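Local atomic coordinates of profilin (Schizosaccharomyces pombe, PDB entry 3D9Y), a protein that binds monomeric actin in a 1:1 complex, blocking or promoting its polymerisation depending on concentration, and is essential for cytokinesis in fission yeast. Residues 15-20 and 113-118; 78-83 and 89-94; 96-101 and 117-122. All coordinates share one frame; numbering follows the deposited sequence.

Contact 1: residues 15-20 and 113-118; sequences GKIDRA and KITEAL
Thr115 OG1, against which the CD1 methyl of Ile17 rests at 3.5 Å, is gripped by two polar partners outside the pair: the hydroxyl of Ser100 and the carbonyl oxygen of Ala111, one turn back in the same helix. Those bonds satisfy a buried oxygen, so that an apolar methyl can lie against it without stranding a polar group. The methyl arrives at the end of an extended branch, for CG1 of Ile17 stands anti to the carbonyl carbon (chi1 -70°) and CD1 continues outward. It also meets CG2 of Ile114 at 3.7 Å, the two isoleucines sliding past each other in opposite directions. A second apolar touch lies closer to the surface, where CB and CG of Lys16 each come within 3.9 Å of Ile114 CD1 and the two side chains cross at about a right angle. Past CG, the lysine bends at chi2 (-77°) and leaves this methyl behind, its ammonium group forming a salt bridge with Glu110, outside the two segments. The contact thus illustrates how a long side chain can lend its aliphatic base to packing while its tip serves another partner. In the profilin fold it joins the loop leading into strand 19-24 to helix 108-125; Ile17 further touches Leu11 of helix 3-12 and Ser100 of strand 96-102, the strand beside 19-24 in the sheet.

Contact 2: residues 78-83 and 89-94; sequences SIYGKL and ICVATK
Tyr80 lies with one ring face over Ile89, whose CD1 is 4.0 Å from the ring centroid and 19° off the ring normal, a CH-pi contact. Tyr80 CG stands anti to the carbonyl carbon (chi1 -58°), which lays the ring there. The same isoleucine brings CG2 to 3.6 Å from Tyr80 CE1, while Val91 CG2 stands more loosely at the ring edge. This overlap of directly paired residues is set by an antiparallel hairpin in which Tyr80 faces Ile89, and Ser78 faces Val91, as non-hydrogen-bonded pairs. Between them Ile79 and Cys90 form the hydrogen-bonded pair: Ile79 N to Cys90 O is nearly straight (174°) at 2.9 Å, whereas Cys90 N to Ile79 O, also 2.9 Å, is more bent. Further out, Glu116 OE2 is hydrogen-bonded to the hydroxyls of both Ser78 and Tyr80, holding the ring's far end. A phenylalanine at Tyr80 would probably leave Glu116 OE2 held by Ser78 alone of these hydroxyls and the ring end less firmly fixed. The hairpin of strands 78-83 and 86-92 sits between strands 67-74 and 96-102, with helix 108-125 on the Tyr80 and Val91 face and helix 41-52 (Leu47, Phe51) on the Ile79 and Cys90 face.

Contact 3: residues 96-101 and 117-122; sequences CILVSH and ALADYL
Helix-on-sheet packing between apolar side chains joins strand 96-102, within the central sheet of the profilin fold, to the C-terminal helix 108-125. The short segments run nearly antiparallel, at 160°, with their axes 9.4 Å apart, and the strand sends essentially one side chain across: Leu98, which supplies nearly half of the buried surface. Its CG is anti to the carbonyl carbon (chi1 -54°) and CD1 is in turn anti to CA (chi2 -176°), so this methyl forms the far end of an extended chain pointing at the helix. There it settles against main chain as much as side chain, 3.5 Å from Ala119 N and 4.0 Å from Ala119 CB. From the preceding residue, Leu118 CB reaches the same methyl at 3.9 Å, its CG and CD2 lying only slightly farther off. The other branch of Leu98 works separately: CD2 meets Leu122 CD1 at 3.9 Å, one helical turn on, where the two leucines run obliquely to each other. The two methyls of a single leucine are thereby divided between consecutive turns of the helix. The approach is close because Ala119 offers no more than a methyl group, and its CA is 7.1 Å from that of Leu98. Around this spot, Leu118 and Leu122 also touch helix 3-12, on Leu11 and Tyr6 respectively, while Leu98 touches Ile22 of strand 19-24 and pairs through its backbone with Val91. No hydrogen bond crosses between the two segments. Their cohesion therefore rests on dispersion and on excluding water, and the shapes of three leucines and an alanine set how closely they approach here; a directional bond between strand and helix comes farther along, where Ser100 meets Thr115.

Overall arrangement
All three contacts meet around helix 108-125. Contacts 1 and 3 follow each other along it, sharing Ala117 and Leu118, with centres about 8 Å apart; Thr115 OG1 of the first is 2.8 Å from Ser100 OG of the second. Contact 2 reaches the helix from the hairpin: Glu116 OE2 lies 2.5 Å from both Tyr80 OH and Ser78 OG, probable hydrogen bonds. Contacts 2 and 3 belong to adjacent strands, tied by Ile89 N to Ser100 O, and Val91 CG1 packs on Ala119 CB at 3.5 Å. In profilins generally, the N- and C-terminal helices lie together on one sheet face and border the poly-proline site; contacts 1 and 3 both lie on the C-terminal one.

Contact 1: residues 15-20 and 113-118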
ATOM      1  N   GLY A  15      -4.842  13.475   6.523  1.00 13.54           N
ATOM      2  CA  GLY A  15      -3.695  14.347   6.784  1.00 14.54           C
ATOM      3  C   GLY A  15      -2.423  13.610   7.182  1.00 14.91           C
ATOM      4  O   GLY A  15      -1.383  14.237   7.389  1.00 15.10           O
ATOM      5  N   LYS A  16      -2.490  12.279   7.265  1.00 15.27           N
ATOM      6  CA  LYS A  16      -1.360  11.455   7.705  1.00 15.75           C
ATOM      7  C   LYS A  16      -0.715  10.662   6.559  1.00 15.78           C
ATOM      8  O   LYS A  16       0.402  10.159   6.697  1.00 15.52           O
ATOM      9  CB  LYS A  16      -1.814  10.464   8.786  1.00 16.42           C
ATOM     10  CG  LYS A  16      -2.639  11.049   9.943  1.00 18.40           C
ATOM     11  CD  LYS A  16      -1.819  11.790  10.961  1.00 20.55           C
ATOM     12  CE  LYS A  16      -2.691  12.149  12.180  1.00 20.86           C
ATOM     13  NZ  LYS A  16      -1.923  12.778  13.277  1.00 21.04           N
ATOM     14  N   ILE A  17      -1.445  10.519   5.455  1.00 15.76           N
ATOM     15  CA  ILE A  17      -1.026   9.744   4.304  1.00 16.35           C
ATOM     16  C   ILE A  17      -1.074  10.680   3.122  1.00 16.67           C
ATOM     17  O   ILE A  17      -2.129  11.212   2.822  1.00 16.32           O
ATOM     18  CB  ILE A  17      -1.972   8.564   4.078  1.00 15.74           C
ATOM     19  CG1 ILE A  17      -1.768   7.536   5.199  1.00 16.28           C
ATOM     20  CG2 ILE A  17      -1.752   7.931   2.696  1.00 16.18           C
ATOM     21  CD1 ILE A  17      -2.869   6.485   5.305  1.00 17.41           C
ATOM     22  N   ASP A  18       0.065  10.884   2.467  1.00 17.09           N
ATOM     23  CA  ASP A  18       0.182  11.961   1.473  1.00 17.61           C
ATOM     24  C   ASP A  18       0.058  11.485   0.019  1.00 18.11           C
ATOM     25  O   ASP A  18      -0.232  12.292  -0.874  1.00 18.67           O
ATOM     26  CB  ASP A  18       1.448  12.805   1.713  1.00 17.84           C
ATOM     27  CG  ASP A  18       2.733  12.031   1.512  1.00 18.19           C
ATOM     28  OD1 ASP A  18       2.693  10.794   1.513  1.00 18.47           O
ATOM     29  OD2 ASP A  18       3.795  12.669   1.349  1.00 20.49           O
ATOM     30  N   ARG A  19       0.235  10.182  -0.214  1.00 18.26           N
ATOM     31  CA  ARG A  19      -0.050   9.567  -1.521  1.00 18.17           C
ATOM     32  C   ARG A  19      -0.638   8.184  -1.280  1.00 18.20           C
ATOM     33  O   ARG A  19      -0.336   7.548  -0.266  1.00 17.36           O
ATOM     34  CB  ARG A  19       1.209   9.445  -2.402  1.00 18.61           C
ATOM     35  CG  ARG A  19       2.261  10.540  -2.238  1.00 19.38           C
ATOM     36  CD  ARG A  19       3.375  10.399  -3.276  1.00 20.20           C
ATOM     37  NE  ARG A  19       3.042  11.077  -4.529  1.00 22.48           N
ATOM     38  CZ  ARG A  19       3.712  10.941  -5.675  1.00 23.35           C
ATOM     39  NH1 ARG A  19       4.778  10.150  -5.763  1.00 24.02           N
ATOM     40  NH2 ARG A  19       3.313  11.612  -6.747  1.00 24.49           N
ATOM     41  N   ALA A  20      -1.479   7.721  -2.202  1.00 17.68           N
ATOM     42  CA  ALA A  20      -2.112   6.408  -2.047  1.00 17.48           C
ATOM     43  C   ALA A  20      -2.615   5.821  -3.359  1.00 17.20           C
ATOM     44  O   ALA A  20      -2.838   6.540  -4.349  1.00 17.02           O
ATOM     45  CB  ALA A  20      -3.250   6.473  -1.026  1.00 17.56           C
ATOM     46  N   LYS A 113      -1.902   1.932  11.117  1.00 12.41           N
ATOM     47  CA  LYS A 113      -3.194   1.753  11.797  1.00 12.72           C
ATOM     48  C   LYS A 113      -4.346   2.187  10.891  1.00 12.20           C
ATOM     49  O   LYS A 113      -5.338   1.476  10.751  1.00 12.41           O
ATOM     50  CB  LYS A 113      -3.229   2.530  13.119  1.00 13.07           C
ATOM     51  CG  LYS A 113      -2.455   1.841  14.246  1.00 15.02           C
ATOM     52  CD  LYS A 113      -2.075   2.807  15.379  1.00 15.21           C
ATOM     53  CE  LYS A 113      -1.075   2.184  16.343  1.00 16.15           C
ATOM     54  NZ  LYS A 113      -0.299   3.205  17.117  1.00 17.39           N
ATOM     55  N   ILE A 114      -4.185   3.332  10.232  1.00 11.36           N
ATOM     56  CA  ILE A 114      -5.215   3.830   9.314  1.00 11.36           C
ATOM     57  C   ILE A 114      -5.440   2.854   8.143  1.00 11.37           C
ATOM     58  O   ILE A 114      -6.575   2.480   7.840  1.00 11.64           O
ATOM     59  CB  ILE A 114      -4.827   5.235   8.781  1.00 10.80           C
ATOM     60  CG1 ILE A 114      -4.942   6.260   9.906  1.00 10.95           C
ATOM     61  CG2 ILE A 114      -5.705   5.660   7.576  1.00 10.07           C
ATOM     62  CD1 ILE A 114      -4.160   7.510   9.689  1.00 12.28           C
ATOM     63  N   THR A 115      -4.349   2.428   7.516  1.00 11.42           N
ATOM     64  CA  THR A 115      -4.431   1.596   6.298  1.00 11.49           C
ATOM     65  C   THR A 115      -4.920   0.186   6.630  1.00 12.10           C
ATOM     66  O   THR A 115      -5.777  -0.355   5.921  1.00 11.81           O
ATOM     67  CB  THR A 115      -3.166   1.667   5.460  1.00 12.47           C
ATOM     68  OG1 THR A 115      -2.673   2.942   5.273  1.00  7.86           O
ATOM     69  CG2 THR A 115      -3.117   0.772   4.364  1.00 16.13           C
ATOM     70  N   GLU A 116      -4.439  -0.375   7.735  1.00 11.32           N
ATOM     71  CA  GLU A 116      -4.925  -1.694   8.196  1.00 11.29           C
ATOM     72  C   GLU A 116      -6.419  -1.656   8.534  1.00 11.13           C
ATOM     73  O   GLU A 116      -7.135  -2.604   8.281  1.00 11.56           O
ATOM     74  CB  GLU A 116      -4.132  -2.177   9.410  1.00 11.13           C
ATOM     75  CG  GLU A 116      -2.646  -2.478   9.113  1.00 11.94           C
ATOM     76  CD  GLU A 116      -2.351  -3.857   8.492  1.00 14.17           C
ATOM     77  OE1 GLU A 116      -3.280  -4.656   8.243  1.00 14.82           O
ATOM     78  OE2 GLU A 116      -1.144  -4.145   8.255  1.00 12.62           O
ATOM     79  N   ALA A 117      -6.867  -0.563   9.136  1.00 11.42           N
ATOM     80  CA  ALA A 117      -8.273  -0.411   9.515  1.00 11.83           C
ATOM     81  C   ALA A 117      -9.155  -0.326   8.282  1.00 12.21           C
ATOM     82  O   ALA A 117     -10.205  -0.983   8.222  1.00 12.49           O
ATOM     83  CB  ALA A 117      -8.446   0.814  10.391  1.00 10.85           C
ATOM     84  N   LEU A 118      -8.738   0.457   7.286  1.00 12.46           N
ATOM     85  CA  LEU A 118      -9.488   0.545   6.033  1.00 12.65           C
ATOM     86  C   LEU A 118      -9.547  -0.826   5.342  1.00 12.51           C
ATOM     87  O   LEU A 118     -10.554  -1.185   4.765  1.00 12.91           O
ATOM     88  CB  LEU A 118      -8.901   1.612   5.094  1.00 13.13           C
ATOM     89  CG  LEU A 118      -9.767   2.031   3.910  1.00 13.68           C
ATOM     90  CD1 LEU A 118     -11.123   2.604   4.375  1.00 15.55           C
ATOM     91  CD2 LEU A 118      -9.026   3.012   3.004  1.00 14.30           C
TER

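Contact 2: residues 78-83 and 89-94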
ATOM      1  N   SER A  78       0.453  -7.936   5.118  1.00 11.51           N
ATOM      2  CA  SER A  78       1.052  -6.622   5.363  1.00 11.28           C
ATOM      3  C   SER A  78       2.508  -6.592   4.886  1.00 11.18           C
ATOM      4  O   SER A  78       3.292  -7.474   5.249  1.00 10.80           O
ATOM      5  CB  SER A  78       0.993  -6.314   6.864  1.00 11.38           C
ATOM      6  OG  SER A  78      -0.333  -6.355   7.361  1.00 10.77           O
ATOM      7  N   ILE A  79       2.835  -5.608   4.042  1.00 10.83           N
ATOM      8  CA  ILE A  79       4.208  -5.346   3.563  1.00 10.92           C
ATOM      9  C   ILE A  79       4.484  -3.859   3.771  1.00 10.98           C
ATOM     10  O   ILE A  79       3.798  -3.022   3.194  1.00 11.19           O
ATOM     11  CB  ILE A  79       4.366  -5.697   2.081  1.00 11.63           C
ATOM     12  CG1 ILE A  79       4.245  -7.213   1.890  1.00 10.72           C
ATOM     13  CG2 ILE A  79       5.733  -5.191   1.537  1.00 12.32           C
ATOM     14  CD1 ILE A  79       4.153  -7.663   0.460  1.00 10.84           C
ATOM     15  N   TYR A  80       5.433  -3.546   4.646  1.00 10.97           N
ATOM     16  CA  TYR A  80       5.737  -2.164   5.017  1.00 11.22           C
ATOM     17  C   TYR A  80       7.183  -1.874   4.631  1.00 11.46           C
ATOM     18  O   TYR A  80       8.050  -2.735   4.769  1.00 11.49           O
ATOM     19  CB  TYR A  80       5.645  -1.909   6.514  1.00 10.87           C
ATOM     20  CG  TYR A  80       4.339  -2.196   7.232  1.00  9.87           C
ATOM     21  CD1 TYR A  80       3.152  -2.472   6.550  1.00 10.02           C
ATOM     22  CD2 TYR A  80       4.304  -2.184   8.614  1.00 11.11           C
ATOM     23  CE1 TYR A  80       1.955  -2.731   7.243  1.00 10.28           C
ATOM     24  CE2 TYR A  80       3.128  -2.446   9.318  1.00 10.64           C
ATOM     25  CZ  TYR A  80       1.952  -2.716   8.626  1.00 10.14           C
ATOM     26  OH  TYR A  80       0.791  -2.968   9.322  1.00 10.55           O
ATOM     27  N   GLY A  81       7.444  -0.647   4.209  1.00 11.81           N
ATOM     28  CA  GLY A  81       8.806  -0.229   3.873  1.00 12.37           C
ATOM     29  C   GLY A  81       9.121   1.170   4.361  1.00 12.87           C
ATOM     30  O   GLY A  81       8.219   1.940   4.740  1.00 12.69           O
ATOM     31  N   LYS A  82      10.409   1.499   4.347  1.00 13.22           N
ATOM     32  CA  LYS A  82      10.858   2.823   4.724  1.00 14.04           C
ATOM     33  C   LYS A  82      11.927   3.313   3.750  1.00 13.87           C
ATOM     34  O   LYS A  82      12.653   2.517   3.152  1.00 13.06           O
ATOM     35  CB  LYS A  82      11.388   2.840   6.165  1.00 14.64           C
ATOM     36  CG  LYS A  82      12.668   2.099   6.401  1.00 16.39           C
ATOM     37  CD  LYS A  82      13.175   2.287   7.847  1.00 16.48           C
ATOM     38  CE  LYS A  82      14.638   1.928   7.979  1.00 18.24           C
ATOM     39  NZ  LYS A  82      15.050   1.656   9.391  1.00 18.49           N
ATOM     40  N   LEU A  83      11.987   4.626   3.598  1.00 13.95           N
ATOM     41  CA  LEU A  83      13.021   5.283   2.808  1.00 14.49           C
ATOM     42  C   LEU A  83      13.254   6.611   3.490  1.00 14.66           C
ATOM     43  O   LEU A  83      12.382   7.493   3.479  1.00 14.11           O
ATOM     44  CB  LEU A  83      12.561   5.457   1.369  1.00 14.20           C
ATOM     45  CG  LEU A  83      13.603   5.737   0.298  1.00 14.90           C
ATOM     46  CD1 LEU A  83      14.693   4.662   0.282  1.00 15.25           C
ATOM     47  CD2 LEU A  83      12.895   5.821  -1.035  1.00 15.33           C
ATOM     48  N   ILE A  89       3.035   1.700   3.329  1.00 13.34           N
ATOM     49  CA  ILE A  89       2.239   0.653   3.987  1.00 13.48           C
ATOM     50  C   ILE A  89       1.344   0.001   2.939  1.00 13.83           C
ATOM     51  O   ILE A  89       0.503   0.674   2.333  1.00 14.24           O
ATOM     52  CB  ILE A  89       1.316   1.278   5.037  1.00 13.70           C
ATOM     53  CG1 ILE A  89       2.110   2.113   6.048  1.00 14.35           C
ATOM     54  CG2 ILE A  89       0.414   0.190   5.711  1.00 13.13           C
ATOM     55  CD1 ILE A  89       3.107   1.358   6.922  1.00 12.85           C
ATOM     56  N   CYS A  90       1.548  -1.286   2.716  1.00 13.01           N
ATOM     57  CA  CYS A  90       0.768  -2.060   1.758  1.00 13.37           C
ATOM     58  C   CYS A  90      -0.010  -3.149   2.500  1.00 12.97           C
ATOM     59  O   CYS A  90       0.574  -3.945   3.222  1.00 12.71           O
ATOM     60  CB  CYS A  90       1.678  -2.704   0.732  1.00 13.98           C
ATOM     61  SG  CYS A  90       2.745  -1.555  -0.148  1.00 16.57           S
ATOM     62  N   VAL A  91      -1.322  -3.199   2.284  1.00 12.80           N
ATOM     63  CA  VAL A  91      -2.172  -4.122   3.021  1.00 13.28           C
ATOM     64  C   VAL A  91      -3.155  -4.786   2.062  1.00 13.44           C
ATOM     65  O   VAL A  91      -3.894  -4.110   1.337  1.00 13.38           O
ATOM     66  CB  VAL A  91      -2.920  -3.423   4.154  1.00 13.54           C
ATOM     67  CG1 VAL A  91      -3.678  -4.441   5.001  1.00 13.45           C
ATOM     68  CG2 VAL A  91      -1.941  -2.649   5.036  1.00 13.39           C
ATOM     69  N   ALA A  92      -3.156  -6.115   2.066  1.00 13.80           N
ATOM     70  CA  ALA A  92      -4.016  -6.886   1.168  1.00 13.86           C
ATOM     71  C   ALA A  92      -5.380  -7.192   1.793  1.00 14.30           C
ATOM     72  O   ALA A  92      -5.478  -7.545   2.973  1.00 14.47           O
ATOM     73  CB  ALA A  92      -3.307  -8.177   0.764  1.00 14.32           C
ATOM     74  N   THR A  93      -6.430  -7.046   0.993  1.00 14.30           N
ATOM     75  CA  THR A  93      -7.785  -7.465   1.369  1.00 14.43           C
ATOM     76  C   THR A  93      -8.104  -8.739   0.583  1.00 14.57           C
ATOM     77  O   THR A  93      -7.196  -9.375   0.044  1.00 14.94           O
ATOM     78  CB  THR A  93      -8.831  -6.346   1.097  1.00 14.56           C
ATOM     79  OG1 THR A  93      -8.981  -6.123  -0.313  1.00 15.18           O
ATOM     80  CG2 THR A  93      -8.427  -5.053   1.766  1.00 15.15           C
ATOM     81  N   LYS A  94      -9.377  -9.126   0.509  1.00 14.50           N
ATOM     82  CA  LYS A  94      -9.746 -10.312  -0.252  1.00 14.54           C
ATOM     83  C   LYS A  94      -9.458 -10.112  -1.735  1.00 14.38           C
ATOM     84  O   LYS A  94      -8.900 -10.991  -2.391  1.00 14.51           O
ATOM     85  CB  LYS A  94     -11.222 -10.656  -0.038  1.00 14.41           C
ATOM     86  CG  LYS A  94     -11.612 -12.027  -0.562  1.00 15.01           C
ATOM     87  CD  LYS A  94     -13.077 -12.353  -0.303  1.00 15.10           C
ATOM     88  CE  LYS A  94     -13.998 -11.680  -1.314  1.00 15.32           C
ATOM     89  NZ  LYS A  94     -15.436 -12.045  -1.124  1.00 15.11           N
TER

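Contact 3: residues 96-101 and 117-122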
ATOM      1  N   CYS A  96      -8.225  -6.807  -3.079  1.00 15.17           N
ATOM      2  CA  CYS A  96      -7.338  -5.669  -3.367  1.00 15.65           C
ATOM      3  C   CYS A  96      -6.122  -5.536  -2.445  1.00 14.90           C
ATOM      4  O   CYS A  96      -5.966  -6.277  -1.459  1.00 14.05           O
ATOM      5  CB  CYS A  96      -8.126  -4.351  -3.378  1.00 16.72           C
ATOM      6  SG  CYS A  96      -9.873  -4.478  -2.882  1.00 23.78           S
ATOM      7  N   ILE A  97      -5.246  -4.606  -2.822  1.00 14.15           N
ATOM      8  CA  ILE A  97      -4.140  -4.154  -1.988  1.00 14.19           C
ATOM      9  C   ILE A  97      -4.213  -2.631  -1.849  1.00 14.21           C
ATOM     10  O   ILE A  97      -4.233  -1.919  -2.848  1.00 14.09           O
ATOM     11  CB  ILE A  97      -2.772  -4.505  -2.600  1.00 14.35           C
ATOM     12  CG1 ILE A  97      -2.646  -6.011  -2.851  1.00 13.75           C
ATOM     13  CG2 ILE A  97      -1.645  -4.000  -1.703  1.00 14.16           C
ATOM     14  CD1 ILE A  97      -1.618  -6.367  -3.912  1.00 14.02           C
ATOM     15  N   LEU A  98      -4.243  -2.150  -0.609  1.00 14.01           N
ATOM     16  CA  LEU A  98      -4.162  -0.720  -0.327  1.00 13.99           C
ATOM     17  C   LEU A  98      -2.680  -0.344  -0.220  1.00 14.14           C
ATOM     18  O   LEU A  98      -1.914  -1.058   0.413  1.00 13.63           O
ATOM     19  CB  LEU A  98      -4.861  -0.409   0.990  1.00 14.60           C
ATOM     20  CG  LEU A  98      -6.313  -0.867   1.141  1.00 15.39           C
ATOM     21  CD1 LEU A  98      -6.873  -0.386   2.462  1.00 16.92           C
ATOM     22  CD2 LEU A  98      -7.162  -0.381  -0.000  1.00 17.58           C
ATOM     23  N   VAL A  99      -2.297   0.740  -0.880  1.00 13.89           N
ATOM     24  CA  VAL A  99      -0.938   1.263  -0.838  1.00 13.76           C
ATOM     25  C   VAL A  99      -0.968   2.703  -0.301  1.00 14.17           C
ATOM     26  O   VAL A  99      -1.532   3.590  -0.948  1.00 12.90           O
ATOM     27  CB  VAL A  99      -0.331   1.248  -2.239  1.00 14.13           C
ATOM     28  CG1 VAL A  99       1.088   1.761  -2.227  1.00 14.31           C
ATOM     29  CG2 VAL A  99      -0.377  -0.166  -2.827  1.00 14.58           C
ATOM     30  N   SER A 100      -0.329   2.927   0.848  1.00 13.70           N
ATOM     31  CA  SER A 100      -0.273   4.251   1.508  1.00 14.20           C
ATOM     32  C   SER A 100       1.163   4.743   1.724  1.00 14.67           C
ATOM     33  O   SER A 100       1.947   4.058   2.351  1.00 14.33           O
ATOM     34  CB  SER A 100      -0.967   4.166   2.878  1.00 14.01           C
ATOM     35  OG  SER A 100      -2.377   4.021   2.742  1.00 14.50           O
ATOM     36  N   HIS A 101       1.491   5.925   1.206  1.00 14.62           N
ATOM     37  CA  HIS A 101       2.764   6.603   1.486  1.00 14.69           C
ATOM     38  C   HIS A 101       2.550   7.621   2.609  1.00 14.75           C
ATOM     39  O   HIS A 101       1.529   8.317   2.618  1.00 14.97           O
ATOM     40  CB  HIS A 101       3.259   7.318   0.212  1.00 14.93           C
ATOM     41  CG  HIS A 101       4.595   7.978   0.355  1.00 14.87           C
ATOM     42  ND1 HIS A 101       5.759   7.427  -0.144  1.00 15.64           N
ATOM     43  CD2 HIS A 101       4.951   9.160   0.914  1.00 14.68           C
ATOM     44  CE1 HIS A 101       6.771   8.235   0.112  1.00 14.37           C
ATOM     45  NE2 HIS A 101       6.309   9.291   0.757  1.00 17.83           N
ATOM     46  N   ALA A 117      -6.867  -0.563   9.136  1.00 11.42           N
ATOM     47  CA  ALA A 117      -8.273  -0.411   9.515  1.00 11.83           C
ATOM     48  C   ALA A 117      -9.155  -0.326   8.282  1.00 12.21           C
ATOM     49  O   ALA A 117     -10.205  -0.983   8.222  1.00 12.49           O
ATOM     50  CB  ALA A 117      -8.446   0.814  10.391  1.00 10.85           C
ATOM     51  N   LEU A 118      -8.738   0.457   7.286  1.00 12.46           N
ATOM     52  CA  LEU A 118      -9.488   0.545   6.033  1.00 12.65           C
ATOM     53  C   LEU A 118      -9.547  -0.826   5.342  1.00 12.51           C
ATOM     54  O   LEU A 118     -10.554  -1.185   4.765  1.00 12.91           O
ATOM     55  CB  LEU A 118      -8.901   1.612   5.094  1.00 13.13           C
ATOM     56  CG  LEU A 118      -9.767   2.031   3.910  1.00 13.68           C
ATOM     57  CD1 LEU A 118     -11.123   2.604   4.375  1.00 15.55           C
ATOM     58  CD2 LEU A 118      -9.026   3.012   3.004  1.00 14.30           C
ATOM     59  N   ALA A 119      -8.455  -1.579   5.407  1.00 12.10           N
ATOM     60  CA  ALA A 119      -8.421  -2.948   4.869  1.00 11.89           C
ATOM     61  C   ALA A 119      -9.410  -3.879   5.582  1.00 11.90           C
ATOM     62  O   ALA A 119     -10.166  -4.602   4.934  1.00 11.66           O
ATOM     63  CB  ALA A 119      -7.012  -3.499   4.954  1.00 11.65           C
ATOM     64  N   ASP A 120      -9.400  -3.840   6.915  1.00 11.86           N
ATOM     65  CA  ASP A 120     -10.321  -4.625   7.738  1.00 12.55           C
ATOM     66  C   ASP A 120     -11.768  -4.292   7.429  1.00 12.88           C
ATOM     67  O   ASP A 120     -12.606  -5.184   7.358  1.00 13.21           O
ATOM     68  CB  ASP A 120     -10.055  -4.383   9.222  1.00 13.03           C
ATOM     69  CG  ASP A 120      -8.827  -5.101   9.726  1.00 16.15           C
ATOM     70  OD1 ASP A 120      -8.375  -6.065   9.064  1.00 19.87           O
ATOM     71  OD2 ASP A 120      -8.317  -4.712  10.806  1.00 18.85           O
ATOM     72  N   TYR A 121     -12.054  -2.999   7.288  1.00 12.73           N
ATOM     73  CA  TYR A 121     -13.384  -2.533   6.837  1.00 12.31           C
ATOM     74  C   TYR A 121     -13.763  -3.181   5.512  1.00 12.26           C
ATOM     75  O   TYR A 121     -14.805  -3.816   5.400  1.00 11.78           O
ATOM     76  CB  TYR A 121     -13.400  -1.016   6.703  1.00 12.05           C
ATOM     77  CG  TYR A 121     -14.657  -0.429   6.110  1.00 11.89           C
ATOM     78  CD1 TYR A 121     -15.803  -0.252   6.880  1.00 11.74           C
ATOM     79  CD2 TYR A 121     -14.699  -0.002   4.785  1.00 11.77           C
ATOM     80  CE1 TYR A 121     -16.955   0.315   6.340  1.00 11.34           C
ATOM     81  CE2 TYR A 121     -15.838   0.560   4.240  1.00 11.67           C
ATOM     82  CZ  TYR A 121     -16.968   0.732   5.024  1.00 11.31           C
ATOM     83  OH  TYR A 121     -18.107   1.300   4.489  1.00 11.65           O
ATOM     84  N   LEU A 122     -12.896  -3.039   4.517  1.00 12.39           N
ATOM     85  CA  LEU A 122     -13.155  -3.602   3.209  1.00 12.76           C
ATOM     86  C   LEU A 122     -13.325  -5.125   3.264  1.00 12.81           C
ATOM     87  O   LEU A 122     -14.181  -5.663   2.565  1.00 12.34           O
ATOM     88  CB  LEU A 122     -12.072  -3.200   2.208  1.00 12.69           C
ATOM     89  CG  LEU A 122     -12.103  -1.729   1.781  1.00 13.14           C
ATOM     90  CD1 LEU A 122     -10.828  -1.368   1.043  1.00 12.84           C
ATOM     91  CD2 LEU A 122     -13.324  -1.421   0.923  1.00 12.65           C
TER